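Botulinum neurotoxin type G (Clostridium botulinum, PDB 3MPP) is a clostridial neurotoxin whose receptor-binding domain attaches the toxin to the host cell surface, so that its light chain can be delivered into the cytosol. Local coordinates at residues A[73-78]-A[128-133]. The protein carries 4 engineered substitutions. Residues are numbered along the deposited sequence; the frame is centred on the assembly and turned at random.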
ATOM      1  N   VAL A  73      -2.443  -8.734  -0.129  1.00 24.26           N
ATOM      2  CA  VAL A  73      -2.597  -8.852  -1.570  1.00 22.00           C
ATOM      3  C   VAL A  73      -2.435  -7.477  -2.230  1.00 30.70           C
ATOM      4  O   VAL A  73      -2.764  -6.455  -1.625  1.00 24.48           O
ATOM      5  CB  VAL A  73      -3.978  -9.471  -1.924  1.00 40.10           C
ATOM      6  CG1 VAL A  73      -5.113  -8.554  -1.480  1.00 39.93           C
ATOM      7  CG2 VAL A  73      -4.080  -9.779  -3.409  1.00 35.92           C
ATOM      8  N   ARG A  74      -1.906  -7.461  -3.456  1.00 25.30           N
ATOM      9  CA  ARG A  74      -1.837  -6.244  -4.271  1.00 28.60           C
ATOM     10  C   ARG A  74      -2.384  -6.574  -5.637  1.00 32.58           C
ATOM     11  O   ARG A  74      -1.798  -7.381  -6.349  1.00 31.54           O
ATOM     12  CB  ARG A  74      -0.389  -5.799  -4.491  1.00 34.86           C
ATOM     13  CG  ARG A  74       0.159  -4.780  -3.559  1.00 55.51           C
ATOM     14  CD  ARG A  74       1.445  -4.212  -4.154  1.00 57.25           C
ATOM     15  NE  ARG A  74       1.117  -3.161  -5.086  1.00 47.07           N
ATOM     16  CZ  ARG A  74       1.916  -2.682  -6.034  1.00 33.33           C
ATOM     17  NH1 ARG A  74       3.142  -3.150  -6.237  1.00 34.09           N
ATOM     18  NH2 ARG A  74       1.457  -1.715  -6.790  1.00 24.33           N
ATOM     19  N   THR A  75      -3.494  -5.960  -6.015  1.00 26.70           N
ATOM     20  CA  THR A  75      -4.090  -6.243  -7.309  1.00 26.04           C
ATOM     21  C   THR A  75      -4.150  -4.962  -8.142  1.00 25.75           C
ATOM     22  O   THR A  75      -4.447  -3.893  -7.618  1.00 27.49           O
ATOM     23  CB  THR A  75      -5.507  -6.877  -7.135  1.00 44.81           C
ATOM     24  OG1 THR A  75      -6.182  -6.925  -8.390  1.00 54.46           O
ATOM     25  CG2 THR A  75      -6.340  -6.080  -6.162  1.00 43.76           C
ATOM     26  N   PRO A  76      -3.888  -5.076  -9.445  1.00 29.51           N
ATOM     27  CA  PRO A  76      -3.762  -3.904 -10.320  1.00 25.64           C
ATOM     28  C   PRO A  76      -5.081  -3.179 -10.557  1.00 24.87           C
ATOM     29  O   PRO A  76      -6.141  -3.789 -10.540  1.00 24.99           O
ATOM     30  CB  PRO A  76      -3.251  -4.480 -11.641  1.00 25.07           C
ATOM     31  CG  PRO A  76      -3.389  -5.976 -11.539  1.00 23.96           C
ATOM     32  CD  PRO A  76      -3.744  -6.361 -10.161  1.00 28.22           C
ATOM     33  N   LYS A  77      -4.990  -1.875 -10.789  1.00 22.89           N
ATOM     34  CA  LYS A  77      -6.139  -1.074 -11.188  1.00 20.48           C
ATOM     35  C   LYS A  77      -6.786  -1.689 -12.427  1.00 24.07           C
ATOM     36  O   LYS A  77      -6.108  -2.249 -13.279  1.00 23.94           O
ATOM     37  CB  LYS A  77      -5.680   0.345 -11.538  1.00 21.89           C
ATOM     38  CG  LYS A  77      -6.796   1.314 -11.881  1.00 17.87           C
ATOM     39  CD  LYS A  77      -6.192   2.677 -12.312  1.00 26.37           C
ATOM     40  CE  LYS A  77      -7.160   3.442 -13.209  1.00 31.56           C
ATOM     41  NZ  LYS A  77      -7.365   2.747 -14.527  1.00 25.97           N
ATOM     42  N   TYR A  78      -8.100  -1.572 -12.518  1.00 20.06           N
ATOM     43  CA  TYR A  78      -8.832  -1.927 -13.726  1.00 24.97           C
ATOM     44  C   TYR A  78      -8.257  -1.215 -14.953  1.00 28.51           C
ATOM     45  O   TYR A  78      -7.669  -0.134 -14.849  1.00 23.92           O
ATOM     46  CB  TYR A  78     -10.294  -1.524 -13.551  1.00 28.54           C
ATOM     47  CG  TYR A  78     -10.462  -0.129 -12.961  1.00 26.46           C
ATOM     48  CD1 TYR A  78     -10.381   1.011 -13.762  1.00 24.18           C
ATOM     49  CD2 TYR A  78     -10.703   0.042 -11.600  1.00 25.09           C
ATOM     50  CE1 TYR A  78     -10.558   2.291 -13.207  1.00 23.01           C
ATOM     51  CE2 TYR A  78     -10.854   1.309 -11.048  1.00 25.66           C
ATOM     52  CZ  TYR A  78     -10.776   2.419 -11.849  1.00 19.65           C
ATOM     53  OH  TYR A  78     -10.932   3.658 -11.275  1.00 25.21           O
ATOM     54  N   PHE A 128     -15.397  -8.949   0.526  1.00 37.97           N
ATOM     55  CA  PHE A 128     -15.135  -7.545   0.802  1.00 37.13           C
ATOM     56  C   PHE A 128     -15.089  -6.803  -0.530  1.00 40.02           C
ATOM     57  O   PHE A 128     -14.400  -7.237  -1.453  1.00 35.70           O
ATOM     58  CB  PHE A 128     -13.805  -7.374   1.552  1.00 33.20           C
ATOM     59  CG  PHE A 128     -13.344  -5.944   1.669  1.00 36.56           C
ATOM     60  CD1 PHE A 128     -14.037  -5.036   2.463  1.00 42.21           C
ATOM     61  CD2 PHE A 128     -12.198  -5.508   1.008  1.00 34.18           C
ATOM     62  CE1 PHE A 128     -13.604  -3.716   2.584  1.00 35.73           C
ATOM     63  CE2 PHE A 128     -11.771  -4.196   1.122  1.00 35.79           C
ATOM     64  CZ  PHE A 128     -12.478  -3.295   1.915  1.00 34.25           C
ATOM     65  N   GLU A 129     -15.832  -5.703  -0.639  1.00 36.71           N
ATOM     66  CA  GLU A 129     -15.809  -4.890  -1.856  1.00 38.61           C
ATOM     67  C   GLU A 129     -15.332  -3.479  -1.544  1.00 43.21           C
ATOM     68  O   GLU A 129     -15.856  -2.854  -0.626  1.00 33.70           O
ATOM     69  CB  GLU A 129     -17.204  -4.811  -2.482  1.00 36.72           C
ATOM     70  CG  GLU A 129     -17.276  -3.890  -3.716  1.00 43.01           C
ATOM     71  CD  GLU A 129     -18.622  -3.962  -4.443  1.00 54.97           C
ATOM     72  OE1 GLU A 129     -19.177  -5.068  -4.567  1.00 61.65           O
ATOM     73  OE2 GLU A 129     -19.122  -2.913  -4.900  1.00 57.30           O
ATOM     74  N   TYR A 130     -14.341  -2.985  -2.296  1.00 32.95           N
ATOM     75  CA  TYR A 130     -13.930  -1.585  -2.187  1.00 31.83           C
ATOM     76  C   TYR A 130     -14.410  -0.808  -3.410  1.00 32.81           C
ATOM     77  O   TYR A 130     -14.606  -1.376  -4.485  1.00 32.84           O
ATOM     78  CB  TYR A 130     -12.406  -1.444  -2.002  1.00 29.65           C
ATOM     79  CG  TYR A 130     -11.588  -2.214  -3.012  1.00 30.45           C
ATOM     80  CD1 TYR A 130     -11.336  -1.691  -4.275  1.00 23.26           C
ATOM     81  CD2 TYR A 130     -11.081  -3.469  -2.706  1.00 26.57           C
ATOM     82  CE1 TYR A 130     -10.594  -2.395  -5.212  1.00 23.95           C
ATOM     83  CE2 TYR A 130     -10.346  -4.179  -3.629  1.00 31.65           C
ATOM     84  CZ  TYR A 130     -10.104  -3.635  -4.884  1.00 32.37           C
ATOM     85  OH  TYR A 130      -9.365  -4.343  -5.803  1.00 32.49           O
ATOM     86  N   SER A 131     -14.612   0.493  -3.237  1.00 33.56           N
ATOM     87  CA  SER A 131     -15.132   1.340  -4.308  1.00 32.21           C
ATOM     88  C   SER A 131     -14.171   1.460  -5.488  1.00 30.55           C
ATOM     89  O   SER A 131     -12.955   1.423  -5.318  1.00 26.70           O
ATOM     90  CB  SER A 131     -15.442   2.743  -3.768  1.00 36.75           C
ATOM     91  OG  SER A 131     -15.902   3.598  -4.800  1.00 35.23           O
ATOM     92  N   ILE A 132     -14.726   1.605  -6.685  1.00 26.22           N
ATOM     93  CA  ILE A 132     -13.928   1.974  -7.840  1.00 25.87           C
ATOM     94  C   ILE A 132     -14.427   3.307  -8.382  1.00 29.43           C
ATOM     95  O   ILE A 132     -14.259   3.619  -9.560  1.00 28.62           O
ATOM     96  CB  ILE A 132     -13.971   0.883  -8.935  1.00 27.72           C
ATOM     97  CG1 ILE A 132     -15.417   0.532  -9.296  1.00 36.59           C
ATOM     98  CG2 ILE A 132     -13.254  -0.367  -8.455  1.00 26.31           C
ATOM     99  CD1 ILE A 132     -15.505  -0.542 -10.365  1.00 40.84           C
ATOM    100  N   LYS A 133     -15.041   4.102  -7.510  1.00 25.13           N
ATOM    101  CA  LYS A 133     -15.532   5.413  -7.922  1.00 32.75           C
ATOM    102  C   LYS A 133     -14.960   6.554  -7.085  1.00 31.74           C
ATOM    103  O   LYS A 133     -15.274   7.717  -7.325  1.00 33.97           O
ATOM    104  CB  LYS A 133     -17.065   5.451  -7.899  1.00 39.47           C
ATOM    105  CG  LYS A 133     -17.701   4.450  -8.856  1.00 47.84           C
ATOM    106  CD  LYS A 133     -19.204   4.337  -8.614  1.00 56.22           C
ATOM    107  CE  LYS A 133     -19.839   3.310  -9.545  1.00 59.14           C
ATOM    108  NZ  LYS A 133     -21.276   3.075  -9.193  1.00 66.50           N
TER
HETATM  109  O   HOH W   1      -8.319  -2.945  -8.771  1.00 31.33           O
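Tyr-130 and Ile-132 meet Thr-75 and Tyr-78 where strands 67-74 and 123-129, from the two antiparallel sheets of the N-terminal receptor-binding subdomain, a concanavalin-like beta sandwich, run out into loops. Within 128-133, Phe-128 lies on the strand with CE2 in plane at the edge of the Tyr-130 ring. With CG set between its backbone N and carbonyl carbon (chi1 50°), Tyr-130 directs its ring at 73-78, and its OH ends 3.5 Å from CG2 of Thr-75, the two side chains approaching from opposite directions. A water donates to the carbonyl O of Pro-76 at 2.9 Å and makes a weak hydrogen bond of 3.4 Å to Tyr-130 OH, a loose polar bridge beside the methyl contact. At Ser-131 the chain makes an ST turn, OG accepting from the backbone N of Lys-133 (2.9 Å, N-H...O 161°). Ile-132 then meets the Tyr-78 ring obliquely, with Tyr-86 and Leu-87 of helix 83-88 also packed against it. CG of Lys-77 lies over the centre of one face of that ring, 3.9 Å above its plane, while Lys-77 NZ donates a hydrogen bond to the carbonyl O of Tyr-78 (2.9 Å). On Ile-132, CB and the CG2 methyl both approach one ring corner, Tyr-78 CE2, at 3.8 and 3.9 Å respectively.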